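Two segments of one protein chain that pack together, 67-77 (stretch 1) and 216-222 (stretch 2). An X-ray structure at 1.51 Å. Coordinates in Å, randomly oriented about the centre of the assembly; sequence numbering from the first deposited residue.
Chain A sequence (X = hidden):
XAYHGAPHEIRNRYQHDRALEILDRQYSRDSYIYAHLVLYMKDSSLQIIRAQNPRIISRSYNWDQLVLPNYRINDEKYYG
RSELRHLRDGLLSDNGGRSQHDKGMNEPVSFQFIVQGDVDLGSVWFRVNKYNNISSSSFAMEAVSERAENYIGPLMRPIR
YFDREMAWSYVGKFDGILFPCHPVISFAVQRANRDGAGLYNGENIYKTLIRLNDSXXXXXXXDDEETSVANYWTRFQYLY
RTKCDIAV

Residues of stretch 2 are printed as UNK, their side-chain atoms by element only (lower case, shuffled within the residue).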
# COMPACT_ATOMS: atom_id res chain seq x y z
N VAL A 67 -15.52 -6.00 -4.65
CA VAL A 67 -16.97 -6.05 -4.53
C VAL A 67 -17.50 -4.63 -4.31
O VAL A 67 -16.73 -3.71 -4.02
CB VAL A 67 -17.41 -6.94 -3.37
CG1 VAL A 67 -16.97 -8.37 -3.61
CG2 VAL A 67 -16.86 -6.42 -2.05
N LEU A 68 -18.80 -4.44 -4.46
CA LEU A 68 -19.45 -3.21 -4.02
C LEU A 68 -20.75 -3.56 -3.30
O LEU A 68 -21.62 -4.21 -3.87
CB LEU A 68 -19.71 -2.27 -5.21
CG LEU A 68 -20.04 -0.82 -4.86
CD1 LEU A 68 -19.86 0.08 -6.10
CD2 LEU A 68 -21.45 -0.68 -4.31
N PRO A 69 -20.94 -3.06 -2.08
CA PRO A 69 -20.13 -2.02 -1.44
C PRO A 69 -18.82 -2.53 -0.85
O PRO A 69 -18.64 -3.73 -0.57
CB PRO A 69 -21.05 -1.51 -0.33
CG PRO A 69 -21.85 -2.71 0.05
CD PRO A 69 -22.06 -3.48 -1.22
N ASN A 70 -17.90 -1.59 -0.65
CA ASN A 70 -16.66 -1.86 0.06
C ASN A 70 -16.27 -0.65 0.89
O ASN A 70 -16.96 0.37 0.88
CB ASN A 70 -15.54 -2.25 -0.93
CG ASN A 70 -15.22 -1.16 -1.92
OD1 ASN A 70 -14.54 -0.18 -1.59
ND2 ASN A 70 -15.69 -1.33 -3.15
N TYR A 71 -15.16 -0.74 1.62
CA TYR A 71 -14.79 0.32 2.55
C TYR A 71 -14.31 1.61 1.83
O TYR A 71 -14.29 2.68 2.43
CB TYR A 71 -13.79 -0.19 3.61
CG TYR A 71 -12.46 -0.68 3.07
CD1 TYR A 71 -12.30 -2.00 2.64
CD2 TYR A 71 -11.36 0.16 3.01
CE1 TYR A 71 -11.10 -2.44 2.15
CE2 TYR A 71 -10.15 -0.28 2.52
CZ TYR A 71 -10.02 -1.59 2.10
OH TYR A 71 -8.80 -2.03 1.61
N ARG A 72 -13.96 1.51 0.55
CA ARG A 72 -13.62 2.68 -0.26
C ARG A 72 -14.89 3.28 -0.89
O ARG A 72 -15.04 4.50 -0.93
CB ARG A 72 -12.61 2.32 -1.35
CG ARG A 72 -11.34 1.66 -0.84
CD ARG A 72 -10.62 2.53 0.20
NE ARG A 72 -10.27 3.84 -0.33
CZ ARG A 72 -9.17 4.10 -1.02
NH1 ARG A 72 -8.28 3.13 -1.27
NH2 ARG A 72 -8.94 5.33 -1.47
N ILE A 73 -15.77 2.42 -1.38
CA ILE A 73 -17.09 2.81 -1.89
C ILE A 73 -18.18 2.07 -1.13
O ILE A 73 -18.61 0.97 -1.51
CB ILE A 73 -17.25 2.51 -3.40
CG1 ILE A 73 -16.12 3.17 -4.20
CG2 ILE A 73 -18.61 2.98 -3.92
CD1 ILE A 73 -16.20 4.69 -4.27
N ASN A 74 -18.63 2.68 -0.04
CA ASN A 74 -19.61 2.09 0.86
C ASN A 74 -20.97 2.79 0.71
O ASN A 74 -21.47 3.39 1.66
CB ASN A 74 -19.08 2.21 2.29
CG ASN A 74 -19.70 1.19 3.23
OD1 ASN A 74 -20.13 0.12 2.81
ND2 ASN A 74 -19.74 1.53 4.51
N ASP A 75 -21.55 2.71 -0.49
CA ASP A 75 -22.77 3.46 -0.78
C ASP A 75 -23.98 2.57 -1.03
O ASP A 75 -25.03 3.05 -1.46
CB ASP A 75 -22.55 4.43 -1.96
CG ASP A 75 -22.01 3.75 -3.20
OD1 ASP A 75 -22.25 2.53 -3.37
OD2 ASP A 75 -21.34 4.43 -4.01
N GLU A 76 -23.84 1.27 -0.77
CA GLU A 76 -24.97 0.35 -0.78
C GLU A 76 -24.93 -0.53 0.48
O GLU A 76 -23.90 -0.58 1.18
CB GLU A 76 -24.94 -0.53 -2.04
CG GLU A 76 -24.90 0.23 -3.39
CD GLU A 76 -26.27 0.74 -3.85
OE1 GLU A 76 -27.26 0.56 -3.11
OE2 GLU A 76 -26.35 1.32 -4.95
N LYS A 77 -26.04 -1.19 0.80
CA LYS A 77 -26.05 -2.23 1.83
C LYS A 77 -26.94 -3.40 1.41
O LYS A 77 -28.15 -3.24 1.24
CB LYS A 77 -26.52 -1.70 3.18
CG LYS A 77 -26.44 -2.74 4.29
CD LYS A 77 -26.61 -2.13 5.69
CE LYS A 77 -26.44 -3.17 6.79
NZ LYS A 77 -27.53 -4.21 6.80
N UNK A 216 -2.61 8.18 -5.61
CA UNK A 216 -3.40 7.10 -5.00
C UNK A 216 -4.27 6.47 -6.07
O UNK A 216 -4.53 7.11 -7.09
c UNK A 216 -3.19 9.51 -5.33
c UNK A 216 -4.46 9.18 -4.55
c UNK A 216 -4.24 7.84 -3.96
N UNK A 217 -4.70 5.22 -5.86
CA UNK A 217 -5.67 4.63 -6.77
C UNK A 217 -6.96 5.41 -6.60
O UNK A 217 -7.37 5.74 -5.49
c UNK A 217 -5.90 3.15 -6.47
o UNK A 217 -4.69 1.10 -6.41
o UNK A 217 -3.83 2.73 -7.59
c UNK A 217 -4.72 2.27 -6.85
N UNK A 218 -7.62 5.70 -7.72
CA UNK A 218 -8.90 6.37 -7.67
C UNK A 218 -10.02 5.34 -7.76
O UNK A 218 -9.99 4.47 -8.63
c UNK A 218 -11.35 7.41 -9.74
c UNK A 218 -10.14 9.56 -9.42
c UNK A 218 -10.36 8.15 -8.88
c UNK A 218 -9.03 7.37 -8.82
N UNK A 219 -10.97 5.43 -6.84
CA UNK A 219 -12.18 4.61 -6.87
C UNK A 219 -13.38 5.48 -7.24
O UNK A 219 -13.57 6.55 -6.68
o UNK A 219 -10.11 -1.10 -4.44
c UNK A 219 -12.44 4.00 -5.48
c UNK A 219 -9.86 1.27 -4.78
c UNK A 219 -12.59 1.50 -5.12
c UNK A 219 -10.44 2.51 -5.04
c UNK A 219 -10.66 0.14 -4.69
c UNK A 219 -11.80 2.65 -5.22
c UNK A 219 -12.03 0.26 -4.87
N UNK A 220 -14.19 5.01 -8.18
CA UNK A 220 -15.39 5.74 -8.61
C UNK A 220 -16.55 4.79 -8.84
O UNK A 220 -16.35 3.65 -9.26
c UNK A 220 -15.11 6.53 -9.89
N UNK A 221 -17.76 5.28 -8.59
CA UNK A 221 -18.98 4.52 -8.77
C UNK A 221 -19.93 5.29 -9.70
O UNK A 221 -20.28 6.44 -9.42
c UNK A 221 -20.80 3.33 -7.43
c UNK A 221 -21.74 3.07 -6.50
c UNK A 221 -19.63 4.27 -7.40
n UNK A 221 -21.09 2.53 -8.51
n UNK A 221 -22.59 2.12 -7.03
c UNK A 221 -22.17 1.82 -8.25
N UNK A 222 -20.31 4.66 -10.80
CA UNK A 222 -21.19 5.29 -11.80
C UNK A 222 -22.48 4.50 -12.00
O UNK A 222 -22.48 3.26 -12.00
c UNK A 222 -20.46 5.49 -13.14
c UNK A 222 -18.17 6.54 -12.89
c UNK A 222 -17.32 7.65 -12.83
c UNK A 222 -17.85 8.92 -12.99
c UNK A 222 -19.21 9.09 -13.20
o UNK A 222 -17.04 10.04 -12.95
c UNK A 222 -19.53 6.69 -13.11
c UNK A 222 -20.04 7.98 -13.26
O HOH W 1 -6.63 4.99 -3.07

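Position 216 carries three side-chain carbons that close a five-membered ring onto its own backbone nitrogen, which only proline does. Its closest side-chain atom to stretch 1 is CB, 5.9 Å from NH2 of Arg72, so Pro216 leads into the contact without taking part in it.

At position 217 there are two carbons, the second bearing two oxygens: a short carboxylate, hence Asp217. The carboxylate oxygens find hydrogen bonds elsewhere in the structure, and it is the backbone that faces Arg72. Water 1 donates to O of Asp217 at 2.6 Å and accepts from NH2 of Arg72 at 2.8 Å, bridging two atoms that are themselves 4.3 Å apart.

Position 218 has four carbons, forked at the second, and no heteroatom. This is Leu218, with a CA-to-CB bond pointing away from stretch 1 and no contact there.

The side chain at 219 is one carbon followed by a six-carbon ring bearing an oxygen. Arg72 lies over one face of this ring and Ile73 packs beside its root; the residue is Tyr219. CB of Arg72 stands 4.0 Å from the centroid of the Tyr219 ring, 15° off the normal, a CH-pi contact, while CG1 of Ile73 lies 4.0 Å from CB of Tyr219.

A single carbon at 220, directed away from stretch 1, identifies Ala220. Its approach is through the backbone, with its N 4.4 Å from CD1 of Ile73.

At 221 one carbon leads to a five-membered ring of three carbons and two nitrogens; Leu68 covers one face of it and the carboxylates of Asp75 and Glu76 lie at its edge. This imidazole is His221. CD1 of Leu68 sits almost exactly above the ring, 3.4 Å from the centroid of His221 and 3° off the normal, and CG2 of Ile73 reaches CB of His221 at 3.8 Å.

Position 222 again shows one carbon and a six-carbon ring with an oxygen, but nothing of stretch 1 is within reach: Tyr222.

The contact therefore rests on alternate strand residues, Tyr219 and His221, whose rings supply faces for the aliphatic parts of Arg72 and Leu68, with Ile73 touching both residues. No direct hydrogen bond crosses between the stretches. Stretch 1, lacking regular secondary structure, is braced internally by Asn70: its OD1 accepts from N of Arg72 at 2.8 Å and from N of Ile73 at 2.9 Å, while its ND2 donates to O of Val67 at 2.7 Å.

Stretch 2 (216-222) PDLYAHY
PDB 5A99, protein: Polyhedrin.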